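Local coordinates for conserved exported protein (Bacteroides fragilis, PDB 3CLW) that is of unknown function but probably hydrolyses O-glycosidic bonds, as a glycoside hydrolase with a TIM-barrel-type domain, at residues D249-I252 with H253-Y257; I469-N472 with L473-M476; S167-H170 with F171-G175; N377-S380 with L381-D384; L152-D155 with K156-D159. All coordinates share one frame; numbering follows the deposited sequence.

Contact 1: D249-I252 with H253-Y257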
loop_
_atom_site.group_PDB
_atom_site.type_symbol
_atom_site.label_atom_id
_atom_site.label_comp_id
_atom_site.label_asym_id
_atom_site.label_seq_id
_atom_site.Cartn_x
_atom_site.Cartn_y
_atom_site.Cartn_z
ATOM N N ASP A 249 7.008 -12.046 -15.753
ATOM C CA ASP A 249 5.574 -12.024 -15.973
ATOM C C ASP A 249 5.012 -13.382 -15.587
ATOM O O ASP A 249 5.718 -14.217 -14.987
ATOM C CB ASP A 249 5.225 -11.657 -17.425
ATOM C CG ASP A 249 5.643 -12.739 -18.435
ATOM O OD1 ASP A 249 5.242 -12.614 -19.616
ATOM O OD2 ASP A 249 6.371 -13.695 -18.055
ATOM N N ASP A 250 3.740 -13.588 -15.902
ATOM C CA ASP A 250 3.058 -14.854 -15.625
ATOM C C ASP A 250 3.148 -15.287 -14.163
ATOM O O ASP A 250 3.175 -16.496 -13.856
ATOM C CB ASP A 250 3.588 -15.963 -16.561
ATOM C CG ASP A 250 2.697 -17.182 -16.575
ATOM O OD1 ASP A 250 1.466 -16.994 -16.587
ATOM O OD2 ASP A 250 3.235 -18.331 -16.544
ATOM N N ILE A 251 3.195 -14.296 -13.262
ATOM C CA ILE A 251 3.376 -14.535 -11.826
ATOM C C ILE A 251 2.329 -15.493 -11.242
ATOM O O ILE A 251 2.676 -16.447 -10.549
ATOM C CB ILE A 251 3.413 -13.198 -10.993
ATOM C CG1 ILE A 251 4.638 -12.339 -11.375
ATOM C CG2 ILE A 251 3.328 -13.476 -9.487
ATOM C CD1 ILE A 251 6.031 -12.956 -11.094
ATOM N N ILE A 252 1.055 -15.249 -11.510
ATOM C CA ILE A 252 0.040 -16.088 -10.900
ATOM C C ILE A 252 0.234 -17.585 -11.220
ATOM O O ILE A 252 0.322 -18.400 -10.308
ATOM C CB ILE A 252 -1.400 -15.598 -11.208
ATOM C CG1 ILE A 252 -1.619 -14.193 -10.579
ATOM C CG2 ILE A 252 -2.411 -16.613 -10.692
ATOM C CD1 ILE A 252 -2.903 -13.444 -11.025
ATOM N N HIS A 253 0.328 -17.939 -12.505
ATOM C CA HIS A 253 0.341 -19.354 -12.890
ATOM C C HIS A 253 1.683 -20.014 -12.629
ATOM O O HIS A 253 1.739 -21.176 -12.197
ATOM C CB HIS A 253 -0.112 -19.569 -14.344
ATOM C CG HIS A 253 -1.596 -19.497 -14.519
ATOM N ND1 HIS A 253 -2.421 -20.587 -14.346
ATOM C CD2 HIS A 253 -2.410 -18.458 -14.822
ATOM C CE1 HIS A 253 -3.673 -20.236 -14.569
ATOM N NE2 HIS A 253 -3.694 -18.947 -14.856
ATOM N N SER A 254 2.746 -19.261 -12.861
ATOM C CA SER A 254 4.085 -19.798 -12.742
ATOM C C SER A 254 4.539 -19.945 -11.289
ATOM O O SER A 254 5.296 -20.857 -10.974
ATOM C CB SER A 254 5.050 -18.920 -13.510
ATOM O OG SER A 254 6.363 -19.376 -13.320
ATOM N N MET A 255 4.049 -19.059 -10.415
ATOM C CA MET A 255 4.493 -18.973 -9.008
ATOM C C MET A 255 3.419 -19.390 -7.998
ATOM O O MET A 255 3.751 -19.909 -6.925
ATOM C CB MET A 255 5.061 -17.568 -8.665
ATOM C CG MET A 255 6.300 -17.137 -9.514
ATOM S SD MET A 255 7.436 -15.843 -8.919
ATOM C CE MET A 255 8.431 -16.844 -7.848
ATOM N N PHE A 256 2.146 -19.164 -8.327
ATOM C CA PHE A 256 1.078 -19.389 -7.363
ATOM C C PHE A 256 0.032 -20.450 -7.792
ATOM O O PHE A 256 -1.090 -20.480 -7.272
ATOM C CB PHE A 256 0.435 -18.048 -6.964
ATOM C CG PHE A 256 1.367 -17.134 -6.168
ATOM C CD1 PHE A 256 2.202 -16.229 -6.809
ATOM C CD2 PHE A 256 1.405 -17.202 -4.765
ATOM C CE1 PHE A 256 3.057 -15.390 -6.059
ATOM C CE2 PHE A 256 2.247 -16.369 -4.015
ATOM C CZ PHE A 256 3.079 -15.472 -4.657
ATOM N N TYR A 257 0.425 -21.310 -8.738
ATOM C CA TYR A 257 -0.249 -22.599 -9.008
ATOM C C TYR A 257 0.694 -23.728 -8.610
ATOM O O TYR A 257 1.912 -23.576 -8.650
ATOM C CB TYR A 257 -0.643 -22.736 -10.481
ATOM C CG TYR A 257 -1.992 -22.144 -10.801
ATOM C CD1 TYR A 257 -3.019 -22.940 -11.345
ATOM C CD2 TYR A 257 -2.256 -20.797 -10.558
ATOM C CE1 TYR A 257 -4.279 -22.398 -11.639
ATOM C CE2 TYR A 257 -3.487 -20.251 -10.834
ATOM C CZ TYR A 257 -4.510 -21.046 -11.375
ATOM O OH TYR A 257 -5.744 -20.484 -11.650
HETATM O O HOH W 1 -0.360 -16.163 -14.459
#

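Contact 2: I469-N472 with L473-M476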
loop_
_atom_site.group_PDB
_atom_site.type_symbol
_atom_site.label_atom_id
_atom_site.label_comp_id
_atom_site.label_asym_id
_atom_site.label_seq_id
_atom_site.Cartn_x
_atom_site.Cartn_y
_atom_site.Cartn_z
ATOM N N ILE A 469 -15.371 18.040 -1.760
ATOM C CA ILE A 469 -14.541 19.217 -2.041
ATOM C C ILE A 469 -14.391 20.118 -0.805
ATOM O O ILE A 469 -13.357 20.717 -0.628
ATOM C CB ILE A 469 -15.047 20.023 -3.313
ATOM C CG1 ILE A 469 -14.029 21.078 -3.721
ATOM C CG2 ILE A 469 -16.391 20.670 -3.062
ATOM C CD1 ILE A 469 -14.368 21.834 -4.998
ATOM N N ASP A 470 -15.407 20.163 0.052
ATOM C CA ASP A 470 -15.421 20.999 1.258
ATOM C C ASP A 470 -15.100 20.280 2.589
ATOM O O ASP A 470 -14.823 20.932 3.599
ATOM C CB ASP A 470 -16.839 21.565 1.435
ATOM C CG ASP A 470 -17.216 22.563 0.374
ATOM O OD1 ASP A 470 -16.352 23.391 -0.041
ATOM O OD2 ASP A 470 -18.388 22.505 -0.063
ATOM N N LYS A 471 -15.193 18.946 2.603
ATOM C CA LYS A 471 -15.199 18.179 3.848
ATOM C C LYS A 471 -14.086 17.123 3.907
ATOM O O LYS A 471 -13.907 16.342 2.962
ATOM C CB LYS A 471 -16.574 17.523 4.025
ATOM C CG LYS A 471 -17.719 18.512 4.342
ATOM C CD LYS A 471 -19.130 17.990 3.988
ATOM C CE LYS A 471 -20.254 18.946 4.502
ATOM N NZ LYS A 471 -20.055 20.431 4.134
ATOM N N ASN A 472 -13.325 17.115 5.006
ATOM C CA ASN A 472 -12.346 16.063 5.266
ATOM C C ASN A 472 -12.948 15.044 6.228
ATOM O O ASN A 472 -12.841 15.196 7.433
ATOM C CB ASN A 472 -11.066 16.629 5.878
ATOM C CG ASN A 472 -10.341 17.649 4.953
ATOM O OD1 ASN A 472 -10.487 17.649 3.723
ATOM N ND2 ASN A 472 -9.547 18.516 5.575
ATOM N N LEU A 473 -13.589 14.009 5.698
ATOM C CA LEU A 473 -14.189 12.953 6.535
ATOM C C LEU A 473 -14.889 13.531 7.767
ATOM O O LEU A 473 -14.519 13.275 8.913
ATOM C CB LEU A 473 -13.163 11.864 6.895
ATOM C CG LEU A 473 -13.735 10.502 7.323
ATOM C CD1 LEU A 473 -14.648 9.898 6.247
ATOM C CD2 LEU A 473 -12.611 9.549 7.637
ATOM N N ARG A 474 -15.909 14.329 7.500
ATOM C CA ARG A 474 -16.650 15.042 8.539
ATOM C C ARG A 474 -17.770 14.171 9.039
ATOM O O ARG A 474 -18.497 13.577 8.247
ATOM C CB ARG A 474 -17.269 16.317 7.971
ATOM C CG ARG A 474 -16.303 17.398 7.617
ATOM C CD ARG A 474 -15.760 18.088 8.848
ATOM N NE ARG A 474 -14.484 17.489 9.217
ATOM C CZ ARG A 474 -13.690 17.948 10.178
ATOM N NH1 ARG A 474 -12.550 17.315 10.429
ATOM N NH2 ARG A 474 -14.028 19.045 10.880
ATOM N N TYR A 475 -17.925 14.108 10.351
ATOM C CA TYR A 475 -19.008 13.351 10.927
ATOM C C TYR A 475 -20.342 14.085 10.699
ATOM O O TYR A 475 -20.457 15.283 10.994
ATOM C CB TYR A 475 -18.753 13.084 12.413
ATOM C CG TYR A 475 -19.927 12.453 13.134
ATOM C CD1 TYR A 475 -20.479 11.257 12.678
ATOM C CD2 TYR A 475 -20.480 13.049 14.270
ATOM C CE1 TYR A 475 -21.539 10.666 13.322
ATOM C CE2 TYR A 475 -21.561 12.460 14.930
ATOM C CZ TYR A 475 -22.086 11.267 14.449
ATOM O OH TYR A 475 -23.155 10.646 15.079
ATOM N N MET A 476 -21.336 13.360 10.179
ATOM C CA MET A 476 -22.597 13.976 9.790
ATOM C C MET A 476 -23.790 13.559 10.654
ATOM O O MET A 476 -24.943 13.773 10.267
ATOM C CB MET A 476 -22.885 13.720 8.305
ATOM C CG MET A 476 -21.802 14.237 7.342
ATOM S SD MET A 476 -21.471 16.026 7.277
ATOM C CE MET A 476 -22.979 16.571 6.472
HETATM O O HOH W 2 -12.051 14.417 9.826
#

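Contact 3: S167-H170 with F171-G175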
loop_
_atom_site.group_PDB
_atom_site.type_symbol
_atom_site.label_atom_id
_atom_site.label_comp_id
_atom_site.label_asym_id
_atom_site.label_seq_id
_atom_site.Cartn_x
_atom_site.Cartn_y
_atom_site.Cartn_z
ATOM N N SER A 167 17.511 -8.571 10.637
ATOM C CA SER A 167 16.947 -7.221 10.822
ATOM C C SER A 167 15.531 -7.299 11.411
ATOM O O SER A 167 15.211 -6.591 12.391
ATOM C CB SER A 167 16.911 -6.449 9.495
ATOM O OG SER A 167 18.198 -6.219 8.978
ATOM N N ALA A 168 14.682 -8.137 10.803
ATOM C CA ALA A 168 13.351 -8.376 11.347
ATOM C C ALA A 168 13.428 -8.897 12.777
ATOM O O ALA A 168 12.682 -8.446 13.653
ATOM C CB ALA A 168 12.509 -9.351 10.463
ATOM N N GLN A 169 14.323 -9.843 13.005
ATOM C CA GLN A 169 14.428 -10.440 14.338
ATOM C C GLN A 169 14.882 -9.424 15.357
ATOM O O GLN A 169 14.369 -9.414 16.474
ATOM C CB GLN A 169 15.362 -11.638 14.370
ATOM C CG GLN A 169 15.335 -12.395 15.712
ATOM C CD GLN A 169 16.167 -13.705 15.664
ATOM O OE1 GLN A 169 17.066 -13.869 14.825
ATOM N NE2 GLN A 169 15.858 -14.628 16.553
ATOM N N HIS A 170 15.848 -8.594 14.989
ATOM C CA HIS A 170 16.278 -7.475 15.844
ATOM C C HIS A 170 15.098 -6.630 16.299
ATOM O O HIS A 170 14.934 -6.368 17.478
ATOM C CB HIS A 170 17.274 -6.561 15.147
ATOM C CG HIS A 170 17.543 -5.311 15.912
ATOM N ND1 HIS A 170 18.457 -5.254 16.945
ATOM C CD2 HIS A 170 16.992 -4.072 15.822
ATOM C CE1 HIS A 170 18.443 -4.038 17.468
ATOM N NE2 HIS A 170 17.583 -3.297 16.787
ATOM N N PHE A 171 14.274 -6.213 15.352
ATOM C CA PHE A 171 13.143 -5.360 15.691
ATOM C C PHE A 171 12.025 -6.110 16.437
ATOM O O PHE A 171 11.356 -5.516 17.305
ATOM C CB PHE A 171 12.682 -4.562 14.470
ATOM C CG PHE A 171 13.659 -3.473 14.097
ATOM C CD1 PHE A 171 14.626 -3.692 13.120
ATOM C CD2 PHE A 171 13.676 -2.274 14.808
ATOM C CE1 PHE A 171 15.581 -2.720 12.803
ATOM C CE2 PHE A 171 14.613 -1.258 14.507
ATOM C CZ PHE A 171 15.577 -1.498 13.488
ATOM N N ARG A 172 11.889 -7.423 16.178
ATOM C CA ARG A 172 10.972 -8.235 17.006
ATOM C C ARG A 172 11.404 -8.263 18.461
ATOM O O ARG A 172 10.556 -8.157 19.370
ATOM C CB ARG A 172 10.735 -9.660 16.439
ATOM C CG ARG A 172 10.064 -9.642 15.034
ATOM C CD ARG A 172 9.663 -11.025 14.524
ATOM N NE ARG A 172 8.585 -11.543 15.323
ATOM C CZ ARG A 172 7.288 -11.306 15.106
ATOM N NH1 ARG A 172 6.866 -10.569 14.082
ATOM N NH2 ARG A 172 6.392 -11.813 15.932
ATOM N N GLU A 173 12.710 -8.373 18.675
ATOM C CA GLU A 173 13.295 -8.427 20.039
ATOM C C GLU A 173 13.237 -7.068 20.772
ATOM O O GLU A 173 13.420 -6.997 21.980
ATOM C CB GLU A 173 14.703 -9.046 20.010
ATOM C CG GLU A 173 14.674 -10.564 19.609
ATOM C CD GLU A 173 16.059 -11.164 19.347
ATOM O OE1 GLU A 173 17.060 -10.405 19.261
ATOM O OE2 GLU A 173 16.147 -12.410 19.227
ATOM N N GLN A 174 12.963 -6.005 20.003
ATOM C CA GLN A 174 12.616 -4.696 20.521
ATOM C C GLN A 174 11.108 -4.456 20.668
ATOM O O GLN A 174 10.695 -3.350 20.969
ATOM C CB GLN A 174 13.161 -3.629 19.585
ATOM C CG GLN A 174 14.618 -3.763 19.315
ATOM C CD GLN A 174 15.424 -2.928 20.217
ATOM O OE1 GLN A 174 15.687 -3.282 21.371
ATOM N NE2 GLN A 174 15.826 -1.767 19.704
ATOM N N GLY A 175 10.285 -5.460 20.421
ATOM C CA GLY A 175 8.862 -5.310 20.599
ATOM C C GLY A 175 8.085 -4.845 19.381
ATOM O O GLY A 175 6.914 -4.465 19.511
#

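Contact 4: N377-S380 with L381-D384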
loop_
_atom_site.group_PDB
_atom_site.type_symbol
_atom_site.label_atom_id
_atom_site.label_comp_id
_atom_site.label_asym_id
_atom_site.label_seq_id
_atom_site.Cartn_x
_atom_site.Cartn_y
_atom_site.Cartn_z
ATOM N N ASN A 377 13.330 26.386 -0.061
ATOM C CA ASN A 377 13.345 25.452 -1.188
ATOM C C ASN A 377 12.877 24.030 -0.760
ATOM O O ASN A 377 12.517 23.806 0.420
ATOM C CB ASN A 377 14.727 25.467 -1.873
ATOM C CG ASN A 377 15.860 25.011 -0.955
ATOM O OD1 ASN A 377 15.638 24.418 0.107
ATOM N ND2 ASN A 377 17.096 25.274 -1.374
ATOM N N GLY A 378 12.874 23.089 -1.703
ATOM C CA GLY A 378 12.462 21.703 -1.417
ATOM C C GLY A 378 13.444 20.953 -0.535
ATOM O O GLY A 378 13.048 20.101 0.254
ATOM N N LEU A 379 14.729 21.279 -0.644
ATOM C CA LEU A 379 15.753 20.656 0.202
ATOM C C LEU A 379 15.620 21.052 1.652
ATOM O O LEU A 379 16.071 20.316 2.519
ATOM C CB LEU A 379 17.176 20.971 -0.264
ATOM C CG LEU A 379 17.775 20.093 -1.362
ATOM C CD1 LEU A 379 19.077 20.746 -1.851
ATOM C CD2 LEU A 379 18.008 18.638 -0.897
ATOM N N SER A 380 14.995 22.201 1.922
ATOM C CA SER A 380 14.812 22.635 3.295
ATOM C C SER A 380 13.872 21.686 4.037
ATOM O O SER A 380 13.933 21.606 5.245
ATOM C CB SER A 380 14.269 24.053 3.362
ATOM O OG SER A 380 12.969 24.072 2.821
ATOM N N LEU A 381 13.002 20.995 3.291
ATOM C CA LEU A 381 12.067 19.987 3.851
ATOM C C LEU A 381 12.760 18.828 4.532
ATOM O O LEU A 381 12.100 18.084 5.282
ATOM C CB LEU A 381 11.076 19.471 2.790
ATOM C CG LEU A 381 10.019 20.501 2.352
ATOM C CD1 LEU A 381 9.252 20.056 1.093
ATOM C CD2 LEU A 381 9.058 20.802 3.485
ATOM N N GLN A 382 14.068 18.661 4.309
ATOM C CA GLN A 382 14.841 17.665 5.094
ATOM C C GLN A 382 14.869 18.013 6.611
ATOM O O GLN A 382 15.046 17.138 7.492
ATOM C CB GLN A 382 16.254 17.488 4.521
ATOM C CG GLN A 382 16.252 16.857 3.130
ATOM C CD GLN A 382 17.633 16.483 2.575
ATOM O OE1 GLN A 382 18.668 16.892 3.096
ATOM N NE2 GLN A 382 17.640 15.687 1.503
ATOM N N TYR A 383 14.625 19.289 6.908
ATOM C CA TYR A 383 14.764 19.819 8.265
ATOM C C TYR A 383 13.473 20.238 8.962
ATOM O O TYR A 383 13.360 20.058 10.159
ATOM C CB TYR A 383 15.791 20.990 8.277
ATOM C CG TYR A 383 17.095 20.578 7.628
ATOM C CD1 TYR A 383 17.872 19.556 8.177
ATOM C CD2 TYR A 383 17.530 21.178 6.449
ATOM C CE1 TYR A 383 19.047 19.153 7.564
ATOM C CE2 TYR A 383 18.705 20.790 5.831
ATOM C CZ TYR A 383 19.457 19.780 6.389
ATOM O OH TYR A 383 20.639 19.392 5.786
ATOM N N ASP A 384 12.543 20.827 8.212
ATOM C CA ASP A 384 11.293 21.404 8.740
ATOM C C ASP A 384 10.377 21.723 7.549
ATOM O O ASP A 384 10.846 21.832 6.427
ATOM C CB ASP A 384 11.610 22.707 9.492
ATOM C CG ASP A 384 10.524 23.120 10.459
ATOM O OD1 ASP A 384 9.416 22.552 10.438
ATOM O OD2 ASP A 384 10.765 24.058 11.249
HETATM O O HOH W 3 11.034 24.106 4.790
#

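Contact 5: L152-D155 with K156-D159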
loop_
_atom_site.group_PDB
_atom_site.type_symbol
_atom_site.label_atom_id
_atom_site.label_comp_id
_atom_site.label_asym_id
_atom_site.label_seq_id
_atom_site.Cartn_x
_atom_site.Cartn_y
_atom_site.Cartn_z
ATOM N N LEU A 152 22.460 -9.121 -7.663
ATOM C CA LEU A 152 22.875 -9.809 -6.439
ATOM C C LEU A 152 23.768 -10.970 -6.841
ATOM O O LEU A 152 23.489 -11.680 -7.789
ATOM C CB LEU A 152 21.664 -10.314 -5.628
ATOM C CG LEU A 152 21.930 -11.159 -4.383
ATOM C CD1 LEU A 152 22.566 -10.346 -3.263
ATOM C CD2 LEU A 152 20.661 -11.786 -3.891
ATOM N N GLN A 153 24.873 -11.137 -6.137
ATOM C CA GLN A 153 25.793 -12.182 -6.499
ATOM C C GLN A 153 25.185 -13.565 -6.258
ATOM O O GLN A 153 24.322 -13.743 -5.375
ATOM C CB GLN A 153 27.120 -11.962 -5.786
ATOM C CG GLN A 153 27.818 -10.762 -6.342
ATOM C CD GLN A 153 29.127 -10.487 -5.666
ATOM O OE1 GLN A 153 29.270 -10.672 -4.457
ATOM N NE2 GLN A 153 30.110 -10.054 -6.449
ATOM N N ASN A 154 25.614 -14.527 -7.074
ATOM C CA ASN A 154 25.001 -15.860 -7.150
ATOM C C ASN A 154 25.025 -16.656 -5.871
ATOM O O ASN A 154 24.204 -17.544 -5.684
ATOM C CB ASN A 154 25.712 -16.703 -8.227
ATOM C CG ASN A 154 24.929 -16.793 -9.482
ATOM O OD1 ASN A 154 23.687 -16.698 -9.460
ATOM N ND2 ASN A 154 25.628 -16.989 -10.612
ATOM N N ASP A 155 26.000 -16.390 -5.024
ATOM C CA ASP A 155 26.110 -17.092 -3.769
ATOM C C ASP A 155 25.663 -16.224 -2.590
ATOM O O ASP A 155 26.006 -16.528 -1.454
ATOM C CB ASP A 155 27.560 -17.510 -3.562
ATOM C CG ASP A 155 28.488 -16.319 -3.393
ATOM O OD1 ASP A 155 28.150 -15.213 -3.890
ATOM O OD2 ASP A 155 29.548 -16.487 -2.759
ATOM N N LYS A 156 24.943 -15.135 -2.860
ATOM C CA LYS A 156 24.515 -14.218 -1.788
ATOM C C LYS A 156 22.998 -14.171 -1.546
ATOM O O LYS A 156 22.500 -13.277 -0.856
ATOM C CB LYS A 156 25.076 -12.787 -1.983
ATOM C CG LYS A 156 26.564 -12.679 -2.315
ATOM C CD LYS A 156 27.483 -12.911 -1.120
ATOM C CE LYS A 156 28.863 -12.260 -1.353
ATOM N NZ LYS A 156 29.558 -12.655 -2.645
ATOM N N PHE A 157 22.256 -15.108 -2.120
ATOM C CA PHE A 157 20.834 -15.198 -1.849
ATOM C C PHE A 157 20.661 -15.596 -0.402
ATOM O O PHE A 157 19.796 -15.059 0.274
ATOM C CB PHE A 157 20.100 -16.162 -2.771
ATOM C CG PHE A 157 19.975 -15.690 -4.210
ATOM C CD1 PHE A 157 21.096 -15.588 -5.041
ATOM C CD2 PHE A 157 18.742 -15.361 -4.739
ATOM C CE1 PHE A 157 20.960 -15.185 -6.406
ATOM C CE2 PHE A 157 18.607 -14.953 -6.090
ATOM C CZ PHE A 157 19.720 -14.878 -6.917
ATOM N N ASP A 158 21.508 -16.486 0.100
ATOM C CA ASP A 158 21.422 -16.858 1.508
ATOM C C ASP A 158 21.882 -15.731 2.452
ATOM O O ASP A 158 21.214 -15.460 3.452
ATOM C CB ASP A 158 22.142 -18.183 1.784
ATOM C CG ASP A 158 23.629 -18.115 1.502
ATOM O OD1 ASP A 158 24.070 -17.443 0.541
ATOM O OD2 ASP A 158 24.373 -18.749 2.258
ATOM N N ASP A 159 23.001 -15.078 2.119
ATOM C CA ASP A 159 23.497 -13.912 2.858
ATOM C C ASP A 159 22.433 -12.803 2.953
ATOM O O ASP A 159 22.195 -12.246 4.035
ATOM C CB ASP A 159 24.770 -13.338 2.208
ATOM C CG ASP A 159 25.860 -14.367 2.058
ATOM O OD1 ASP A 159 26.833 -14.323 2.814
ATOM O OD2 ASP A 159 25.741 -15.242 1.197
#

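Contact 1: D249-I252 with H253-Y257
Ile251 meets Met255 and Phe256 within helix 251-256, the short helix between strands 226-232 and 270-276 in what is, by family, a TIM-barrel-type domain. From CB of Ile251 the chain forks. CG2, anti to the backbone N, reaches the Phe256 ring at CE1 (3.9 Å), and the two side chains run alongside each other in the same direction. CG1 turns the other way (chi1 -64°), and a second bend brings CD1 to Met255 SD, also at 3.9 Å. Both branches therefore stay on the buried side, where Pro230 and Val232 of strand 226-232 touch Ile251 and Leu270 and Val274 of strand 270-276 touch Phe256. One turn of backbone bonds backs this packing: Ser254 N to Asp250 O at 3.0 Å, Met255 N to Ile251 O, and Phe256 N to Ile252 O at 2.8 Å. Toward the partly exposed Tyr257, Ile252 CG2 comes to Tyr257 CE2 (3.8 Å), while Tyr257 OH bonds to the backbone O of Glu298 and His253 NE2 to its OE2. Asp250 occupies the N-cap position, yet its carboxylate makes no direct capping bond. A water takes over the link: it donates to Asp250 OD1 at 2.9 Å and accepts from His253 N at 2.7 Å.

Contact 2: I469-N472 with L473-M476
Leu473, joined to Asn472, starts the second segment with a positive phi (41°), and its side chain turns inward, away from the preceding residues, onto Trp394 and Ala397 of helix 391-400. Arg474 comes next and makes the polar contact. Its CG lies 3.6 Å from Lys471 CB, the two chains passing at a slant, and bends at chi2 (-74°) and chi3 then bring the guanidinium back beside the Asn472 carbonyl. There Asn472 O lies in the guanidinium plane, at its edge, and accepts a weak bond from Arg474 NE (3.3 Å, N-H...O angle 161°). A water reinforces this link, accepting from Arg474 NH1 at 3.0 Å and lying 2.6 Å from Asn472 O. Leu473 and Arg474 both face Leu466 of strand 461-467, which makes them a G1 beta bulge; it opens strand 474-480 as the chain returns antiparallel to 461-467. Two residues on, at Met476, bends at chi2 and chi3 swing CE back toward the loop until it is 4.1 Å from Lys471 CE, the two side chains crossing at about a right angle. The same methionine also touches Val464 and Leu466 of the partner strand.

Contact 3: S167-H170 with F171-G175
His170 and Phe171, neighbours in sequence, form the compact part of this contact at the C-terminal end of helix 157-173. The imidazole directs its edge at the phenyl face in a T-shaped pair, with centroids 4.6 Å apart and planes at 84°. His170 CD2 stands 3.5 Å above the Phe171 plane, over the ring centre. The torsions explain the meeting: His170 CG is anti to its own N (chi1 171°), whereas Phe171 CG lies beside its N (chi1 -72°), bringing the rings together. At the phenyl edge is Ser167 O, which also receives Phe171 N at 3.1 Å. The solvent side is looser. Gln174 holds CG over a face of His170, a CH-pi contact 4.2 Å from the centroid, and its bend at chi2 turns the amide beyond; Glu173 OE2 is 3.6 Å from Gln169 CG. The backbone bonding weakens likewise, from Arg172 N to Ala168 O at 2.8 Å to a weak Gln174 N to His170 O at 3.2 Å. Gly175, with positive phi, closes the helix in a Schellman motif. Inward, Phe171 rests on Gln111 and Met114 of helix 108-119 and on Val178 of strand 178-182, which Ala168 also touches; Arg172 NH1 bonds to Val178 O.

Contact 4: N377-S380 with L381-D384
Ser380, Leu381 and Leu379 dominate this contact, a short 3-10 turn in the loop between strands 368-371 and 386-389. Its signature is the i to i+3 bonding: Leu381 N to Gly378 O at 3.2 Å, Gln382 N to Leu379 O, and Tyr383 N to Ser380 O at 2.9 Å. All three donors stand well above the carbonyl planes, by 61° for Leu381 N, consistent with the tight winding of a 3-10 turn. Leu381 sets its CB 3.3 Å from Gly378 O and carries its branch into the interior, onto Leu362, while its own carbonyl accepts from Trp37 NE1. Leu379 is more exposed; its CD2 runs alongside Gln382, 3.8 Å from NE2, and that amide nitrogen is hydrogen-bonded to Ser88 OG. Gln382 in turn places CB over the centre of one face of the Tyr383 ring. At the far end Asp384 OD1 forms a salt bridge with Lys41 of helix 39-50. Ser380 joins the two ends of the turn. With chi1 at 66°, its OG points back to Asn377 O, a contact modelled at 2.5 Å, too short to be taken literally. The same OG accepts from a water at 2.8 Å, and that water also donates to Asp384 O, again at 2.8 Å.

Contact 5: L152-D155 with K156-D159
Lys156 folds back on Gln153 and Asp155 across a type I beta turn, Gln153 to Lys156, that leads straight into helix 157-173. The turn is closed by Lys156 N donating to Gln153 O at 2.9 Å, with the donor 55° out of the carbonyl plane. Side-chain torsions repeat this closure further out. Lys156 is bent at chi2 and again at chi4, which curls its chain so that CG passes 3.6 Å from Gln153 CB and NZ ends between two acceptors. Gln153 is extended beyond CG and lies alongside the lysine, pointing the same way, and its OE1 takes NZ at 2.7 Å. Asp155 has CG between its backbone N and carbonyl carbon (chi1 65°); this turns the carboxylate to the same ammonium group, and OD1 forms the salt bridge at 3.2 Å, met on the syn side. Two oxygens thus grip NZ and probably limit its motion, although both partners lie toward the surface. The inner side is apolar. Leu152 CG is anti to the backbone N, and this extended start sends CD1 to Lys156 CB at 3.7 Å and CD2 over a face of Phe157. The phenyl ring also packs on Met210 of helix 204-221 and makes a cation-pi contact with Arg209, whose NH1 bonds to Asn154 O. Leu152 CD2 stands 4.0 Å from the ring centroid, 11° off the normal.

Along the chain the order is contact 5, contact 3, contact 1, contact 4, contact 2, each closing before the next opens. Contacts 5 and 3 share helix 157-173, one at its start and the other at its end, with centres 23 Å apart. Contact 1 lies on helix 251-256, its centre also 23 Å from that of contact 5, and these three fall within the family 30 hydrolase range. Residues of helix 204-221 touch both contact 1 and contact 5. Contact 4 lies in a loop and contact 2 in a beta hairpin, centres 30 Å apart; both are across the chain's centre from contact 1. None touch, so they are separate local features of one chain.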